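Autotransporter adhesin/invasin TibA (Escherichia coli, PDB 4Q1Q) mediates adhesion to and invasion of human intestinal epithelial cells, promotes bacterial aggregation and enhances biofilm formation, and carries heptose sugars on its surface-displayed beta-helical passenger. Local coordinates at residues Q45-S48 with S52-S55; G70-S75 with G81-S86; D13-G18 with K24-S29. All coordinates share one frame; numbering follows the deposited sequence.

Interaction 1. Residues Q45-S48 with S52-S55; sequences QYVS and SATS. With 289 (D-glycero-alpha-D-manno-heptopyranose), chain D; 289 (D-glycero-alpha-D-manno-heptopyranose), chain B; 289 (D-glycero-alpha-D-manno-heptopyranose), chain C; 289 (D-glycero-alpha-D-manno-heptopyranose), chain G.
Gln-45 and Val-47 of strand 45-47 face Ala-53 of strand 52-54 across a gap of 7.9 Å between the strand axes, which run at 129° to each other, and no hydrogen bond passes between the two segments. Three buried side chains make the contact. The methyl of Ala-53 sits against one branch of Val-47, with CG2 of Val-47 and CB of Ala-53 3.9 Å apart, while the other branch, CG1, leans toward the backbone N of Ser-52. The same methyl touches the end of Gln-45, whose OE1 lies 3.4 Å from CB of Ala-53. Gln-45 gets there with CG anti to its backbone N (chi1 -169°) and the chain extended beyond; in this buried position OE1 accepts a hydrogen bond from NE2 of Gln-64, one coil further on.

The outward residues carry sugar. OG of Ser-48, Ser-52 and Ser-55 is each joined to C1 of a heptose, the bond from Ser-52 OG to C1 of its sugar measuring 1.4 Å. Thr-54 steadies that sugar, its OG1 donating to O6 of the Ser-52 heptose at 2.9 Å. Tyr-46, pointing outward, lies between the rings of His-27 and His-65, and a neighbouring heptose meets the ring at its edge. Strands 44-47 and 52-54 each stack in parallel on their counterparts in the neighbouring coils, so the pair forms one corner of a right-handed parallel beta-helix, the fold of autotransporter passengers, with the sugars on its outer side.

Interaction 2. Residues G70-S75 with G81-S86; sequences GSATSS and GHQHVS. With 289 (D-glycero-alpha-D-manno-heptopyranose), chain I; 289 (D-glycero-alpha-D-manno-heptopyranose), chain E; 289 (D-glycero-alpha-D-manno-heptopyranose), chain F.
Van der Waals contact between Gln-83 and the pair Ala-72 and Ser-75 makes up the whole of this small buried interface. Gln-83 reaches across the interior fully extended, with chi1 and chi2 both near 180°, which delivers its amide nitrogen to the opposite wall: NE2 of Gln-83 lies 3.9 Å from CB of Ala-72 and 3.3 Å from OG of Ser-75. The angle at this last approach is too poor for a hydrogen bond.

The polar ends are instead satisfied by adjacent coils. NE2 of Gln-83 and OG of Ser-75 both bind OE1 of Gln-64, so one carbonyl oxygen brings them together, and OE1 of Gln-83 accepts from Gln-102 and Thr-94.

Covalent bonds join heptoses to OG of Ser-71, Ser-74 and Ser-86. The Ser-86 sugar is also held by a hydrogen bond of 2.9 Å between its O3 and ND1 of His-84; O3 lies in the plane of the imidazole, at its edge, and the bond is fairly straight at 161°.

Strand 71-73 runs between strands 52-54 and 90-92, and strand 82-85 between 63-66 and 101-104, all parallel, while the His-84 ring makes edge-to-face contacts with His-65 and Phe-105.

Interaction 3. Residues D13-G18 with K24-S29; sequences DNQTIG and KSMHLS. With 289 (D-glycero-alpha-D-manno-heptopyranose), chain H; 289 (D-glycero-alpha-D-manno-heptopyranose), chain D.
This contact lies inside the first coil of the beta-helix, near its N-terminal end, where Ile-17 and Gln-15 pack against Met-26 (a selenomethionine) of the first strand of the long parallel face. Ile-17 carries much of it. Its CD1 meets CE of Met-26 at 3.8 Å, and the two side chains cross at about a right angle. Met-26 runs extended from the backbone, CG anti to N (chi1 -170°), then bends at its last torsion, which brings CE within 3.8 Å of CB of Gln-15 as well, so that the one methyl group touches both residues. The CG2 branch of Ile-17 points instead at the carbonyl of Lys-24, the closest approach between the segments.

Strand 16-17 pairs with 38-39 and strand 25-28 with 44-47, so the two segments meet across the interior as different walls of one coil, as expected of a right-handed parallel beta-helix. At the turn between them Lys-24 folds its aliphatic chain over the backbone of Gly-18, CD lying 3.2 Å from O of Gly-18, while NZ donates to the carbonyl of Arg-19. Gly-18 has phi 123° and psi -149°, a conformation in which a CB would collide with the preceding carbonyl oxygen.

On the outer side, His-27 is gripped at both ring nitrogens: NE2 hydrogen-bonds OG of Ser-25 at 2.7 Å, and ND1 bonds O2 of the heptose attached to Ser-48, also at 2.7 Å and with that oxygen in the ring plane. These two bonds fix the rotation of the imidazole. Ser-29 bears a heptose of its own through OG.

Overall arrangement
Along the chain the order is interaction 3, interaction 1, interaction 2, each closing before the next opens, and all lie toward the N-terminal end of the passenger fragment. Centres are 9 Å apart between interactions 3 and 1, 7 Å between 1 and 2, and 13 Å between 3 and 2, which do not touch. Strands 25-28 and 44-47 are neighbours, joined by probable backbone hydrogen bonds from Tyr-46 to Met-26 and Leu-28; strands 52-54 and 71-73 are likewise joined through Ala-53. The heptose on Ser-48 touches both interactions 1 and 3. Successive coils thus stack their interiors while aligning glycosylated serines along the outside of this adhesin.

Interaction 1. Residues Q45-S48 with S52-S55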
loop_
_atom_site.group_PDB
_atom_site.type_symbol
_atom_site.label_atom_id
_atom_site.label_comp_id
_atom_site.label_asym_id
_atom_site.label_seq_id
_atom_site.Cartn_x
_atom_site.Cartn_y
_atom_site.Cartn_z
ATOM N N GLN A 45 -19.012 -15.762 -6.499
ATOM C CA GLN A 45 -18.080 -16.888 -6.571
ATOM C C GLN A 45 -17.411 -17.160 -5.225
ATOM O O GLN A 45 -16.770 -16.278 -4.646
ATOM C CB GLN A 45 -16.983 -16.639 -7.610
ATOM C CG GLN A 45 -16.147 -17.877 -7.921
ATOM C CD GLN A 45 -14.934 -17.591 -8.789
ATOM O OE1 GLN A 45 -13.990 -16.944 -8.343
ATOM N NE2 GLN A 45 -14.927 -18.109 -10.012
ATOM N N TYR A 46 -17.537 -18.387 -4.734
ATOM C CA TYR A 46 -16.916 -18.764 -3.478
ATOM C C TYR A 46 -15.809 -19.759 -3.773
ATOM O O TYR A 46 -16.086 -20.860 -4.246
ATOM C CB TYR A 46 -17.900 -19.412 -2.507
ATOM C CG TYR A 46 -19.083 -18.564 -2.108
ATOM C CD1 TYR A 46 -20.104 -18.322 -3.018
ATOM C CD2 TYR A 46 -19.200 -18.034 -0.826
ATOM C CE1 TYR A 46 -21.209 -17.569 -2.671
ATOM C CE2 TYR A 46 -20.308 -17.282 -0.467
ATOM C CZ TYR A 46 -21.304 -17.050 -1.401
ATOM O OH TYR A 46 -22.434 -16.306 -1.141
ATOM N N VAL A 47 -14.571 -19.366 -3.485
ATOM C CA VAL A 47 -13.411 -20.219 -3.711
ATOM C C VAL A 47 -12.959 -20.809 -2.383
ATOM O O VAL A 47 -12.297 -20.124 -1.606
ATOM C CB VAL A 47 -12.234 -19.468 -4.354
ATOM C CG1 VAL A 47 -11.153 -20.459 -4.765
ATOM C CG2 VAL A 47 -12.661 -18.647 -5.563
ATOM N N SER A 48 -13.282 -22.075 -2.125
ATOM C CA SER A 48 -12.978 -22.694 -0.831
ATOM C C SER A 48 -11.673 -23.493 -0.804
ATOM O O SER A 48 -10.900 -23.513 -1.765
ATOM C CB SER A 48 -14.122 -23.602 -0.364
ATOM O OG SER A 48 -15.422 -23.120 -0.679
ATOM N N SER A 52 -9.448 -23.353 -6.956
ATOM C CA SER A 52 -8.609 -22.427 -7.704
ATOM C C SER A 52 -9.404 -21.704 -8.787
ATOM O O SER A 52 -9.867 -22.322 -9.744
ATOM C CB SER A 52 -7.441 -23.154 -8.374
ATOM O OG SER A 52 -6.268 -23.183 -7.576
ATOM N N ALA A 53 -9.543 -20.391 -8.640
ATOM C CA ALA A 53 -10.114 -19.553 -9.692
ATOM C C ALA A 53 -8.985 -18.874 -10.451
ATOM O O ALA A 53 -7.967 -18.495 -9.874
ATOM C CB ALA A 53 -11.075 -18.513 -9.129
ATOM N N THR A 54 -9.192 -18.709 -11.752
ATOM C CA THR A 54 -8.186 -18.132 -12.618
ATOM C C THR A 54 -8.892 -17.227 -13.609
ATOM O O THR A 54 -9.984 -17.542 -14.061
ATOM C CB THR A 54 -7.411 -19.251 -13.335
ATOM O OG1 THR A 54 -7.167 -20.317 -12.407
ATOM C CG2 THR A 54 -6.081 -18.736 -13.875
ATOM N N SER A 55 -8.305 -16.066 -13.869
ATOM C CA SER A 55 -8.764 -15.147 -14.907
ATOM C C SER A 55 -10.214 -14.697 -14.725
ATOM O O SER A 55 -10.922 -14.419 -15.698
ATOM C CB SER A 55 -8.615 -15.795 -16.288
ATOM O OG SER A 55 -7.305 -16.284 -16.541
HETATM O O7 289 D . -16.019 -25.079 5.204
HETATM C C7 289 D . -15.275 -24.710 4.037
HETATM C C6 289 D . -15.972 -25.084 2.729
HETATM O O6 289 D . -17.130 -25.900 2.938
HETATM C C5 289 D . -16.394 -23.842 1.952
HETATM O O5 289 D . -16.548 -24.292 0.610
HETATM C C1 289 D . -16.674 -23.186 -0.293
HETATM C C2 289 D . -18.027 -22.506 -0.042
HETATM O O2 289 D . -19.127 -23.387 -0.301
HETATM C C3 289 D . -18.002 -21.996 1.399
HETATM O O3 289 D . -19.243 -21.399 1.786
HETATM C C4 289 D . -17.686 -23.136 2.355
HETATM O O4 289 D . -17.605 -22.544 3.650
HETATM O O7 289 B . -2.094 -21.157 -11.859
HETATM C C7 289 B . -2.618 -22.084 -10.902
HETATM C C6 289 B . -3.701 -21.400 -10.077
HETATM O O6 289 B . -4.833 -21.127 -10.910
HETATM C C5 289 B . -4.136 -22.279 -8.911
HETATM O O5 289 B . -4.937 -23.356 -9.391
HETATM C C1 289 B . -5.498 -24.119 -8.324
HETATM C C2 289 B . -4.383 -24.770 -7.512
HETATM O O2 289 B . -3.699 -25.731 -8.323
HETATM C C3 289 B . -3.390 -23.727 -7.017
HETATM O O3 289 B . -2.254 -24.383 -6.443
HETATM C C4 289 B . -2.932 -22.840 -8.166
HETATM O O4 289 B . -2.137 -21.764 -7.656
HETATM O O7 289 C . -8.976 -11.953 -21.243
HETATM C C7 289 C . -8.540 -12.512 -19.997
HETATM C C6 289 C . -8.135 -13.979 -20.143
HETATM O O6 289 C . -7.454 -14.185 -21.386
HETATM C C5 289 C . -7.249 -14.474 -19.004
HETATM O O5 289 C . -7.480 -15.874 -18.835
HETATM C C1 289 C . -6.775 -16.429 -17.719
HETATM C C2 289 C . -5.254 -16.358 -17.844
HETATM O O2 289 C . -4.734 -17.288 -18.801
HETATM C C3 289 C . -4.869 -14.920 -18.188
HETATM O O3 289 C . -3.507 -14.911 -18.631
HETATM C C4 289 C . -5.757 -14.268 -19.248
HETATM O O4 289 C . -5.471 -12.869 -19.245
HETATM O O7 289 G . -14.183 -22.331 6.379
HETATM C C7 289 G . -14.001 -21.230 5.472
HETATM C C6 289 G . -15.333 -20.495 5.363
HETATM O O6 289 G . -15.674 -19.970 6.651
HETATM C C5 289 G . -15.291 -19.356 4.353
HETATM O O5 289 G . -15.446 -19.942 3.064
HETATM C C1 289 G . -15.445 -18.945 2.045
HETATM C C2 289 G . -16.696 -18.084 2.165
HETATM O O2 289 G . -17.902 -18.851 2.217
HETATM C C3 289 G . -16.510 -17.304 3.460
HETATM O O3 289 G . -17.603 -16.396 3.620
HETATM C C4 289 G . -16.384 -18.321 4.587
HETATM O O4 289 G . -16.062 -17.612 5.778
#

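Interaction 2. Residues G70-S75 with G81-S86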
loop_
_atom_site.group_PDB
_atom_site.type_symbol
_atom_site.label_atom_id
_atom_site.label_comp_id
_atom_site.label_asym_id
_atom_site.label_seq_id
_atom_site.Cartn_x
_atom_site.Cartn_y
_atom_site.Cartn_z
ATOM N N GLY A 70 -8.257 -21.312 -0.337
ATOM C CA GLY A 70 -8.644 -20.992 -1.706
ATOM C C GLY A 70 -7.594 -20.139 -2.391
ATOM O O GLY A 70 -6.713 -19.568 -1.751
ATOM N N SER A 71 -7.688 -20.044 -3.713
ATOM C CA SER A 71 -6.661 -19.378 -4.496
ATOM C C SER A 71 -7.323 -18.688 -5.676
ATOM O O SER A 71 -8.220 -19.245 -6.306
ATOM C CB SER A 71 -5.594 -20.373 -4.977
ATOM O OG SER A 71 -4.941 -21.078 -3.923
ATOM N N ALA A 72 -6.887 -17.476 -5.988
ATOM C CA ALA A 72 -7.469 -16.751 -7.107
ATOM C C ALA A 72 -6.349 -15.996 -7.803
ATOM O O ALA A 72 -5.785 -15.042 -7.269
ATOM C CB ALA A 72 -8.572 -15.806 -6.662
ATOM N N THR A 73 -6.038 -16.459 -9.007
ATOM C CA THR A 73 -4.953 -15.912 -9.785
ATOM C C THR A 73 -5.595 -15.089 -10.884
ATOM O O THR A 73 -6.595 -15.487 -11.472
ATOM C CB THR A 73 -4.077 -17.063 -10.317
ATOM O OG1 THR A 73 -4.681 -18.308 -9.941
ATOM C CG2 THR A 73 -2.692 -17.051 -9.700
ATOM N N SER A 74 -4.999 -13.933 -11.134
ATOM C CA SER A 74 -5.343 -13.077 -12.260
ATOM C C SER A 74 -6.806 -12.616 -12.305
ATOM O O SER A 74 -7.307 -12.284 -13.385
ATOM C CB SER A 74 -4.972 -13.799 -13.563
ATOM O OG SER A 74 -3.687 -14.413 -13.549
ATOM N N SER A 75 -7.483 -12.579 -11.157
ATOM C CA SER A 75 -8.792 -11.941 -11.054
ATOM C C SER A 75 -8.620 -10.518 -11.546
ATOM O O SER A 75 -7.584 -9.904 -11.309
ATOM C CB SER A 75 -9.319 -11.880 -9.626
ATOM O OG SER A 75 -9.867 -13.089 -9.139
ATOM N N GLY A 81 -17.265 -3.803 -8.595
ATOM C CA GLY A 81 -17.018 -5.164 -8.126
ATOM C C GLY A 81 -16.069 -5.306 -6.946
ATOM O O GLY A 81 -15.270 -4.406 -6.661
ATOM N N HIS A 82 -16.137 -6.464 -6.294
ATOM C CA HIS A 82 -15.402 -6.744 -5.056
ATOM C C HIS A 82 -14.684 -8.095 -5.068
ATOM O O HIS A 82 -15.316 -9.086 -5.435
ATOM C CB HIS A 82 -16.342 -6.763 -3.846
ATOM C CG HIS A 82 -16.851 -5.412 -3.452
ATOM N ND1 HIS A 82 -16.141 -4.565 -2.627
ATOM C CD2 HIS A 82 -17.992 -4.758 -3.773
ATOM C CE1 HIS A 82 -16.816 -3.438 -2.475
ATOM N NE2 HIS A 82 -17.942 -3.531 -3.160
ATOM N N GLN A 83 -13.398 -8.124 -4.723
ATOM C CA GLN A 83 -12.705 -9.343 -4.288
ATOM C C GLN A 83 -12.437 -9.296 -2.783
ATOM O O GLN A 83 -11.791 -8.339 -2.337
ATOM C CB GLN A 83 -11.360 -9.529 -4.996
ATOM C CG GLN A 83 -10.629 -10.799 -4.586
ATOM C CD GLN A 83 -9.286 -10.944 -5.273
ATOM O OE1 GLN A 83 -8.383 -10.123 -5.086
ATOM N NE2 GLN A 83 -9.156 -11.978 -6.099
ATOM N N HIS A 84 -12.998 -10.248 -2.034
ATOM C CA HIS A 84 -12.767 -10.396 -0.607
ATOM C C HIS A 84 -11.811 -11.559 -0.412
ATOM O O HIS A 84 -12.188 -12.710 -0.646
ATOM C CB HIS A 84 -14.039 -10.736 0.178
ATOM C CG HIS A 84 -15.047 -9.633 0.248
ATOM N ND1 HIS A 84 -16.236 -9.764 0.932
ATOM C CD2 HIS A 84 -15.054 -8.388 -0.290
ATOM C CE1 HIS A 84 -16.949 -8.661 0.784
ATOM N NE2 HIS A 84 -16.249 -7.808 0.055
ATOM N N VAL A 85 -10.594 -11.271 0.035
ATOM C CA VAL A 85 -9.646 -12.327 0.387
ATOM C C VAL A 85 -9.659 -12.539 1.880
ATOM O O VAL A 85 -9.055 -11.794 2.658
ATOM C CB VAL A 85 -8.200 -12.000 0.002
ATOM C CG1 VAL A 85 -7.264 -13.159 0.312
ATOM C CG2 VAL A 85 -8.141 -11.665 -1.474
ATOM N N SER A 86 -10.367 -13.590 2.255
ATOM C CA SER A 86 -10.537 -13.892 3.663
ATOM C C SER A 86 -9.424 -14.787 4.173
ATOM O O SER A 86 -8.544 -15.223 3.438
ATOM C CB SER A 86 -11.892 -14.562 3.919
ATOM O OG SER A 86 -12.945 -13.750 3.431
HETATM O O7 289 I . -14.234 -14.642 8.999
HETATM C C7 289 I . -14.095 -13.805 7.845
HETATM C C6 289 I . -14.911 -14.423 6.717
HETATM O O6 289 I . -16.272 -14.534 7.155
HETATM C C5 289 I . -14.682 -13.617 5.437
HETATM O O5 289 I . -14.401 -14.675 4.516
HETATM C C1 289 I . -14.144 -14.198 3.193
HETATM C C2 289 I . -15.377 -13.536 2.595
HETATM O O2 289 I . -16.469 -14.465 2.524
HETATM C C3 289 I . -15.672 -12.317 3.460
HETATM O O3 289 I . -16.879 -11.743 2.967
HETATM C C4 289 I . -15.797 -12.695 4.933
HETATM O O4 289 I . -15.762 -11.444 5.627
HETATM O O7 289 E . -1.620 -19.491 -7.709
HETATM C C7 289 E . -2.075 -19.399 -6.354
HETATM C C6 289 E . -1.369 -20.442 -5.494
HETATM O O6 289 E . -0.038 -20.001 -5.220
HETATM C C5 289 E . -2.134 -20.680 -4.196
HETATM O O5 289 E . -3.091 -21.725 -4.391
HETATM C C1 289 E . -4.029 -21.794 -3.316
HETATM C C2 289 E . -3.231 -22.336 -2.132
HETATM O O2 289 E . -2.671 -23.614 -2.458
HETATM C C3 289 E . -2.152 -21.310 -1.782
HETATM O O3 289 E . -1.331 -21.671 -0.663
HETATM C C4 289 E . -1.271 -21.094 -3.007
HETATM O O4 289 E . -0.281 -20.124 -2.654
HETATM O O7 289 F . -4.779 -10.287 -16.947
HETATM C C7 289 F . -4.182 -11.037 -15.884
HETATM C C6 289 F . -2.786 -11.535 -16.243
HETATM O O6 289 F . -1.904 -10.410 -16.319
HETATM C C5 289 F . -2.331 -12.542 -15.193
HETATM O O5 289 F . -3.063 -13.750 -15.408
HETATM C C1 289 F . -2.788 -14.754 -14.429
HETATM C C2 289 F . -1.344 -15.176 -14.663
HETATM O O2 289 F . -1.184 -15.581 -16.028
HETATM C C3 289 F . -0.474 -13.974 -14.319
HETATM O O3 289 F . 0.913 -14.313 -14.439
HETATM C C4 289 F . -0.831 -12.807 -15.231
HETATM O O4 289 F . -0.155 -11.619 -14.807
#

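Interaction 3. Residues D13-G18 with K24-S29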
loop_
_atom_site.group_PDB
_atom_site.type_symbol
_atom_site.label_atom_id
_atom_site.label_comp_id
_atom_site.label_asym_id
_atom_site.label_seq_id
_atom_site.Cartn_x
_atom_site.Cartn_y
_atom_site.Cartn_z
ATOM N N ASP A 13 -15.500 -23.117 -17.428
ATOM C CA ASP A 13 -14.774 -22.231 -18.331
ATOM C C ASP A 13 -15.692 -21.249 -19.054
ATOM O O ASP A 13 -16.791 -21.589 -19.480
ATOM C CB ASP A 13 -13.968 -23.046 -19.352
ATOM C CG ASP A 13 -13.127 -22.172 -20.273
ATOM O OD1 ASP A 13 -12.226 -21.446 -19.793
ATOM O OD2 ASP A 13 -13.365 -22.207 -21.499
ATOM N N ASN A 14 -15.224 -20.016 -19.206
ATOM C CA ASN A 14 -16.005 -18.968 -19.865
ATOM C C ASN A 14 -17.472 -18.917 -19.428
ATOM O O ASN A 14 -18.340 -18.463 -20.172
ATOM C CB ASN A 14 -15.865 -19.101 -21.386
ATOM C CG ASN A 14 -14.450 -18.810 -21.853
ATOM O OD1 ASN A 14 -13.498 -18.960 -21.090
ATOM N ND2 ASN A 14 -14.301 -18.363 -23.093
ATOM N N GLN A 15 -17.721 -19.375 -18.202
ATOM C CA GLN A 15 -18.998 -19.201 -17.525
ATOM C C GLN A 15 -19.164 -17.742 -17.112
ATOM O O GLN A 15 -18.234 -17.135 -16.580
ATOM C CB GLN A 15 -19.070 -20.089 -16.277
ATOM C CG GLN A 15 -19.370 -21.558 -16.531
ATOM C CD GLN A 15 -20.860 -21.834 -16.620
ATOM O OE1 GLN A 15 -21.574 -21.180 -17.381
ATOM N NE2 GLN A 15 -21.343 -22.784 -15.827
ATOM N N THR A 16 -20.338 -17.187 -17.385
ATOM C CA THR A 16 -20.743 -15.887 -16.874
ATOM C C THR A 16 -21.845 -16.166 -15.858
ATOM O O THR A 16 -22.690 -17.039 -16.075
ATOM C CB THR A 16 -21.278 -14.939 -17.967
ATOM O OG1 THR A 16 -20.252 -14.613 -18.910
ATOM C CG2 THR A 16 -21.756 -13.628 -17.382
ATOM N N ILE A 17 -21.817 -15.452 -14.736
ATOM C CA ILE A 17 -22.700 -15.741 -13.604
ATOM C C ILE A 17 -23.211 -14.455 -12.958
ATOM O O ILE A 17 -22.562 -13.410 -13.046
ATOM C CB ILE A 17 -21.995 -16.658 -12.576
ATOM C CG1 ILE A 17 -22.017 -18.106 -13.080
ATOM C CG2 ILE A 17 -22.603 -16.552 -11.181
ATOM C CD1 ILE A 17 -21.712 -19.171 -12.048
ATOM N N GLY A 18 -24.381 -14.549 -12.331
ATOM C CA GLY A 18 -25.011 -13.435 -11.632
ATOM C C GLY A 18 -26.407 -13.105 -12.128
ATOM O O GLY A 18 -27.137 -13.996 -12.563
ATOM N N LYS A 24 -26.436 -18.372 -10.182
ATOM C CA LYS A 24 -26.118 -17.216 -9.357
ATOM C C LYS A 24 -24.845 -17.460 -8.547
ATOM O O LYS A 24 -23.901 -16.669 -8.574
ATOM C CB LYS A 24 -27.305 -16.928 -8.437
ATOM C CG LYS A 24 -27.621 -15.451 -8.285
ATOM C CD LYS A 24 -28.027 -14.810 -9.602
ATOM C CE LYS A 24 -28.320 -13.326 -9.436
ATOM N NZ LYS A 24 -29.761 -12.953 -9.493
ATOM N N SER A 25 -24.843 -18.575 -7.824
ATOM C CA SER A 25 -23.724 -18.995 -7.001
ATOM C C SER A 25 -22.765 -19.864 -7.811
ATOM O O SER A 25 -23.203 -20.651 -8.650
ATOM C CB SER A 25 -24.283 -19.764 -5.805
ATOM O OG SER A 25 -23.550 -19.503 -4.619
HETATM N N MSE A 26 -21.460 -19.710 -7.604
HETATM C CA MSE A 26 -20.460 -20.684 -8.053
HETATM C C MSE A 26 -19.663 -21.012 -6.830
HETATM O O MSE A 26 -19.193 -20.138 -6.105
HETATM C CB MSE A 26 -19.474 -20.225 -9.128
HETATM C CG MSE A 26 -18.631 -21.359 -9.720
HETATM SE SE MSE A 26 -17.157 -20.828 -10.932
HETATM C CE MSE A 26 -18.195 -20.428 -12.562
ATOM N N HIS A 27 -19.490 -22.300 -6.586
ATOM C CA HIS A 27 -18.733 -22.745 -5.429
ATOM C C HIS A 27 -17.603 -23.623 -5.939
ATOM O O HIS A 27 -17.746 -24.284 -6.966
ATOM C CB HIS A 27 -19.637 -23.497 -4.462
ATOM C CG HIS A 27 -20.590 -22.604 -3.728
ATOM N ND1 HIS A 27 -20.591 -22.481 -2.354
ATOM C CD2 HIS A 27 -21.573 -21.791 -4.180
ATOM C CE1 HIS A 27 -21.514 -21.609 -1.994
ATOM N NE2 HIS A 27 -22.137 -21.188 -3.080
ATOM N N LEU A 28 -16.463 -23.560 -5.259
ATOM C CA LEU A 28 -15.314 -24.380 -5.613
ATOM C C LEU A 28 -14.860 -25.068 -4.341
ATOM O O LEU A 28 -14.817 -24.437 -3.288
ATOM C CB LEU A 28 -14.172 -23.546 -6.183
ATOM C CG LEU A 28 -14.434 -22.830 -7.506
ATOM C CD1 LEU A 28 -15.455 -21.709 -7.421
ATOM C CD2 LEU A 28 -13.113 -22.251 -7.969
ATOM N N SER A 29 -14.571 -26.360 -4.445
ATOM C CA SER A 29 -13.990 -27.129 -3.353
ATOM C C SER A 29 -12.703 -27.781 -3.846
ATOM O O SER A 29 -12.188 -27.402 -4.908
ATOM C CB SER A 29 -14.993 -28.150 -2.820
ATOM O OG SER A 29 -16.267 -27.547 -2.619
HETATM O O7 289 H . -16.503 -31.714 -2.951
HETATM C C7 289 H . -17.771 -31.261 -3.450
HETATM C C6 289 H . -18.705 -30.548 -2.463
HETATM O O6 289 H . -19.598 -31.556 -1.959
HETATM C C5 289 H . -17.992 -29.753 -1.358
HETATM O O5 289 H . -17.059 -28.884 -1.997
HETATM C C1 289 H . -17.552 -27.765 -2.737
HETATM C C2 289 H . -18.469 -26.871 -1.906
HETATM O O2 289 H . -19.824 -26.853 -2.367
HETATM C C3 289 H . -18.511 -27.373 -0.470
HETATM O O3 289 H . -19.508 -26.626 0.237
HETATM C C4 289 H . -18.796 -28.870 -0.398
HETATM O O4 289 H . -18.474 -29.176 0.965
HETATM O O7 289 D . -16.019 -25.079 5.204
HETATM C C7 289 D . -15.275 -24.710 4.037
HETATM C C6 289 D . -15.972 -25.084 2.729
HETATM O O6 289 D . -17.130 -25.900 2.938
HETATM C C5 289 D . -16.394 -23.842 1.952
HETATM O O5 289 D . -16.548 -24.292 0.610
HETATM C C1 289 D . -16.674 -23.186 -0.293
HETATM C C2 289 D . -18.027 -22.506 -0.042
HETATM O O2 289 D . -19.127 -23.387 -0.301
HETATM C C3 289 D . -18.002 -21.996 1.399
HETATM O O3 289 D . -19.243 -21.399 1.786
HETATM C C4 289 D . -17.686 -23.136 2.355
HETATM O O4 289 D . -17.605 -22.544 3.650
#